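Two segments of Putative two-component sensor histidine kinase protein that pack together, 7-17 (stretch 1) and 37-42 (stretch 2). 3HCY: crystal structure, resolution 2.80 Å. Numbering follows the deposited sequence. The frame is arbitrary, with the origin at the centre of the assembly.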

ATOM      1  N   VAL A   7       2.740  -6.431  -8.475  1.00 23.93           N
ATOM      2  CA  VAL A   7       2.621  -5.784  -7.185  1.00 22.71           C
ATOM      3  C   VAL A   7       3.787  -4.834  -7.006  1.00 22.82           C
ATOM      4  O   VAL A   7       3.633  -3.746  -6.426  1.00 22.12           O
ATOM      5  N   TYR A   8       4.961  -5.228  -7.517  1.00 23.03           N
ATOM      6  CA  TYR A   8       6.150  -4.344  -7.430  1.00 22.92           C
ATOM      7  C   TYR A   8       5.966  -3.069  -8.262  1.00 23.18           C
ATOM      8  O   TYR A   8       6.175  -1.970  -7.764  1.00 23.48           O
ATOM      9  N   GLU A   9       5.576  -3.218  -9.524  1.00 22.88           N
ATOM     10  CA  GLU A   9       5.302  -2.053 -10.356  1.00 23.37           C
ATOM     11  C   GLU A   9       4.190  -1.097  -9.790  1.00 22.87           C
ATOM     12  O   GLU A   9       4.345   0.156  -9.854  1.00 22.54           O
ATOM     13  N   ALA A  10       3.113  -1.682  -9.239  1.00 21.33           N
ATOM     14  CA  ALA A  10       2.033  -0.906  -8.585  1.00 20.46           C
ATOM     15  C   ALA A  10       2.595  -0.096  -7.423  1.00 19.73           C
ATOM     16  O   ALA A  10       2.147   1.063  -7.145  1.00 18.18           O
ATOM     17  N   THR A  11       3.548  -0.722  -6.712  1.00 18.65           N
ATOM     18  CA  THR A  11       4.078  -0.077  -5.533  1.00 18.63           C
ATOM     19  C   THR A  11       4.903   1.101  -5.992  1.00 19.31           C
ATOM     20  O   THR A  11       4.825   2.195  -5.446  1.00 20.39           O
ATOM     21  N   LEU A  12       5.700   0.859  -7.016  1.00 19.36           N
ATOM     22  CA  LEU A  12       6.522   1.887  -7.582  1.00 19.31           C
ATOM     23  C   LEU A  12       5.587   3.019  -8.100  1.00 20.09           C
ATOM     24  O   LEU A  12       5.900   4.225  -7.963  1.00 19.33           O
ATOM     25  N   ASP A  13       4.445   2.628  -8.672  1.00 20.40           N
ATOM     26  CA  ASP A  13       3.437   3.618  -9.044  1.00 21.43           C
ATOM     27  C   ASP A  13       2.954   4.412  -7.824  1.00 21.59           C
ATOM     28  O   ASP A  13       2.906   5.652  -7.875  1.00 21.32           O
ATOM     29  N   ALA A  14       2.612   3.709  -6.748  1.00 21.42           N
ATOM     30  CA  ALA A  14       2.134   4.410  -5.575  1.00 21.96           C
ATOM     31  C   ALA A  14       3.283   5.244  -5.009  1.00 22.07           C
ATOM     32  O   ALA A  14       3.055   6.351  -4.604  1.00 21.47           O
ATOM     33  N   ILE A  15       4.508   4.733  -4.991  1.00 22.78           N
ATOM     34  CA  ILE A  15       5.585   5.518  -4.405  1.00 24.22           C
ATOM     35  C   ILE A  15       5.711   6.884  -5.088  1.00 25.25           C
ATOM     36  O   ILE A  15       5.859   7.899  -4.406  1.00 24.40           O
ATOM     37  N   GLN A  16       5.613   6.882  -6.418  1.00 26.54           N
ATOM     38  CA  GLN A  16       5.770   8.086  -7.228  1.00 27.88           C
ATOM     39  C   GLN A  16       4.666   9.101  -7.017  1.00 27.49           C
ATOM     40  O   GLN A  16       4.926  10.309  -6.904  1.00 28.74           O
ATOM     41  N   GLY A  17       3.446   8.598  -7.008  1.00 26.27           N
ATOM     42  CA  GLY A  17       2.299   9.404  -6.816  1.00 26.08           C
ATOM     43  C   GLY A  17       2.158   9.921  -5.407  1.00 26.76           C
ATOM     44  O   GLY A  17       1.779  11.074  -5.213  1.00 27.10           O
ATOM     45  N   PHE A  37      18.051  -6.063  -5.506  1.00 21.26           N
ATOM     46  CA  PHE A  37      16.987  -5.401  -6.272  1.00 20.95           C
ATOM     47  C   PHE A  37      16.071  -6.440  -6.886  1.00 20.15           C
ATOM     48  O   PHE A  37      16.583  -7.459  -7.251  1.00 20.81           O
ATOM     49  N   VAL A  38      14.746  -6.209  -6.828  1.00 18.75           N
ATOM     50  CA  VAL A  38      13.703  -6.962  -7.506  1.00 17.55           C
ATOM     51  C   VAL A  38      12.865  -6.022  -8.385  1.00 17.46           C
ATOM     52  O   VAL A  38      12.054  -6.457  -9.222  1.00 16.43           O
ATOM     53  N   ALA A  39      13.057  -4.713  -8.207  1.00 17.28           N
ATOM     54  CA  ALA A  39      12.359  -3.719  -9.040  1.00 17.11           C
ATOM     55  C   ALA A  39      12.914  -2.346  -8.803  1.00 16.45           C
ATOM     56  O   ALA A  39      13.438  -2.088  -7.698  1.00 16.57           O
ATOM     57  N   ALA A  40      12.777  -1.457  -9.802  1.00 15.82           N
ATOM     58  CA  ALA A  40      13.385  -0.125  -9.694  1.00 16.00           C
ATOM     59  C   ALA A  40      12.992   0.837 -10.780  1.00 16.86           C
ATOM     60  O   ALA A  40      12.677   0.431 -11.879  1.00 17.42           O
ATOM     61  N   ARG A  41      12.979   2.131 -10.467  1.00 18.36           N
ATOM     62  CA  ARG A  41      13.156   3.158 -11.498  1.00 19.41           C
ATOM     63  C   ARG A  41      13.750   4.423 -10.970  1.00 19.69           C
ATOM     64  O   ARG A  41      13.627   4.655  -9.802  1.00 21.33           O
ATOM     65  N   GLY A  42      14.406   5.274 -11.738  1.00 19.90           N
ATOM     66  CA  GLY A  42      15.332   4.985 -12.768  1.00 20.45           C
ATOM     67  C   GLY A  42      16.680   4.990 -12.000  1.00 20.90           C
ATOM     68  O   GLY A  42      17.326   6.004 -11.851  1.00 20.67           O
TER

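Arg-41, at the end of the short strand 39-41, dominates the contact with helix 7-17: its CA-to-CB bond points toward the helix, and the side chain lays its guanidinium against two acidic residues one turn apart. Arg-41 NH2 forms a salt bridge with Asp-13, donating a very short hydrogen bond of 2.4 Å to Asp-13 OD1, and Arg-41 NH1 forms a second salt bridge, 2.7 Å from Glu-9 OE1. Both carboxylate oxygens lie at the edge of the guanidinium, near its plane, where the N-H groups are directed. Arg-41 reaches them with chi1 p, chi2 off-well at -143° and chi3 t. Neither acid aims its CA-to-CB bond at the strand: that of Glu-9 runs sideways and that of Asp-13 away overall, yet both side chains, with chi1 m, bring their ends nearer. Gln-16 (m, t) points toward the strand and flanks the same guanidinium at its edge; its amide is probably turned over in the model, so its polar pairing is left open.

One face of the guanidinium is covered by Leu-12, whose CB lies 3.4 Å from Arg-41 CZ, so the charged group rests on aliphatic carbon while its rim meets the acids. Leu-12 (m, t) also extends CD1 to within 3.8 Å of Ala-39 CB and 3.7 Å of Ala-40 N, linking the charged cluster to the apolar packing. Ala-39 points toward the helix, and its CB also meets Tyr-8 CB at 3.7 Å. The Tyr-8 side chain, chi1 m, carries its ring to Val-38, at the corner of the chain. There Val-38 (m) places CG2 over one ring face, 3.4 Å from Tyr-8 CE2, in a CH-pi contact. Ala-40 turns its CB away, between the inward-pointing Ala-39 and Arg-41, in keeping with the alternation usual in a strand.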

ATOM      1  CB  VAL A   7       2.580  -6.734  -5.988  1.00 22.62           C
ATOM      2  CG1 VAL A   7       2.454  -5.912  -4.736  1.00 20.45           C
ATOM      3  CG2 VAL A   7       1.424  -7.732  -6.077  1.00 21.80           C
ATOM      4  CB  TYR A   8       7.418  -5.055  -7.897  1.00 22.78           C
ATOM      5  CG  TYR A   8       7.856  -6.277  -7.090  1.00 21.65           C
ATOM      6  CD1 TYR A   8       7.603  -6.398  -5.740  1.00 21.49           C
ATOM      7  CD2 TYR A   8       8.564  -7.292  -7.698  1.00 20.64           C
ATOM      8  CE1 TYR A   8       8.020  -7.514  -5.031  1.00 19.41           C
ATOM      9  CE2 TYR A   8       8.984  -8.379  -7.010  1.00 19.38           C
ATOM     10  CZ  TYR A   8       8.724  -8.485  -5.682  1.00 19.57           C
ATOM     11  OH  TYR A   8       9.160  -9.599  -5.027  1.00 21.22           O
ATOM     12  CB  GLU A   9       4.966  -2.480 -11.795  1.00 23.43           C
ATOM     13  CG  GLU A   9       6.082  -3.115 -12.593  1.00 25.75           C
ATOM     14  CD  GLU A   9       7.476  -2.408 -12.496  1.00 33.49           C
ATOM     15  OE1 GLU A   9       7.672  -1.197 -12.856  1.00 35.52           O
ATOM     16  OE2 GLU A   9       8.430  -3.105 -12.056  1.00 39.27           O
ATOM     17  CB  ALA A  10       0.867  -1.871  -8.055  1.00 19.47           C
ATOM     18  CB  THR A  11       4.960  -0.971  -4.705  1.00 18.39           C
ATOM     19  OG1 THR A  11       4.238  -2.118  -4.271  1.00 18.92           O
ATOM     20  CG2 THR A  11       5.388  -0.246  -3.530  1.00 15.83           C
ATOM     21  CB  LEU A  12       7.441   1.280  -8.686  1.00 18.97           C
ATOM     22  CG  LEU A  12       8.547   0.232  -8.350  1.00 16.40           C
ATOM     23  CD1 LEU A  12       9.232  -0.339  -9.591  1.00 11.63           C
ATOM     24  CD2 LEU A  12       9.606   0.722  -7.288  1.00 12.40           C
ATOM     25  CB  ASP A  13       2.225   3.007  -9.731  1.00 20.99           C
ATOM     26  CG  ASP A  13       2.549   2.414 -11.058  1.00 22.94           C
ATOM     27  OD1 ASP A  13       3.480   2.821 -11.754  1.00 24.25           O
ATOM     28  OD2 ASP A  13       1.853   1.488 -11.449  1.00 30.53           O
ATOM     29  CB  ALA A  14       1.572   3.452  -4.508  1.00 21.19           C
ATOM     30  CB  ILE A  15       6.947   4.823  -4.436  1.00 24.37           C
ATOM     31  CG1 ILE A  15       7.051   3.802  -3.289  1.00 25.44           C
ATOM     32  CG2 ILE A  15       8.029   5.836  -4.255  1.00 22.44           C
ATOM     33  CD1 ILE A  15       7.655   2.351  -3.714  1.00 25.94           C
ATOM     34  CB  GLN A  16       5.808   7.710  -8.717  1.00 28.81           C
ATOM     35  CG  GLN A  16       7.090   6.885  -9.112  1.00 33.18           C
ATOM     36  CD  GLN A  16       7.088   6.446 -10.590  1.00 35.81           C
ATOM     37  OE1 GLN A  16       6.014   6.326 -11.189  1.00 41.22           O
ATOM     38  NE2 GLN A  16       8.273   6.204 -11.170  1.00 32.37           N
ATOM     39  CB  PHE A  37      17.585  -4.485  -7.338  1.00 20.75           C
ATOM     40  CG  PHE A  37      18.387  -3.355  -6.736  1.00 21.46           C
ATOM     41  CD1 PHE A  37      17.777  -2.137  -6.440  1.00 24.09           C
ATOM     42  CD2 PHE A  37      19.703  -3.537  -6.389  1.00 19.69           C
ATOM     43  CE1 PHE A  37      18.488  -1.097  -5.854  1.00 25.80           C
ATOM     44  CE2 PHE A  37      20.425  -2.530  -5.801  1.00 24.02           C
ATOM     45  CZ  PHE A  37      19.824  -1.289  -5.527  1.00 27.02           C
ATOM     46  CB  VAL A  38      12.740  -7.639  -6.488  1.00 18.53           C
ATOM     47  CG1 VAL A  38      13.524  -8.299  -5.296  1.00 17.04           C
ATOM     48  CG2 VAL A  38      11.673  -6.645  -5.976  1.00 16.39           C
ATOM     49  CB  ALA A  39      10.816  -3.719  -8.749  1.00 17.54           C
ATOM     50  CB  ALA A  40      14.923  -0.252  -9.634  1.00 15.24           C
ATOM     51  CB  ARG A  41      11.815   3.513 -12.115  1.00 19.91           C
ATOM     52  CG  ARG A  41      10.620   3.609 -11.257  1.00 20.30           C
ATOM     53  CD  ARG A  41       9.417   3.021 -12.106  1.00 26.82           C
ATOM     54  NE  ARG A  41       8.046   3.292 -11.611  1.00 29.65           N
ATOM     55  CZ  ARG A  41       6.970   2.512 -11.778  1.00 28.79           C
ATOM     56  NH1 ARG A  41       7.029   1.326 -12.356  1.00 29.51           N
ATOM     57  NH2 ARG A  41       5.822   2.917 -11.279  1.00 29.94           N
TER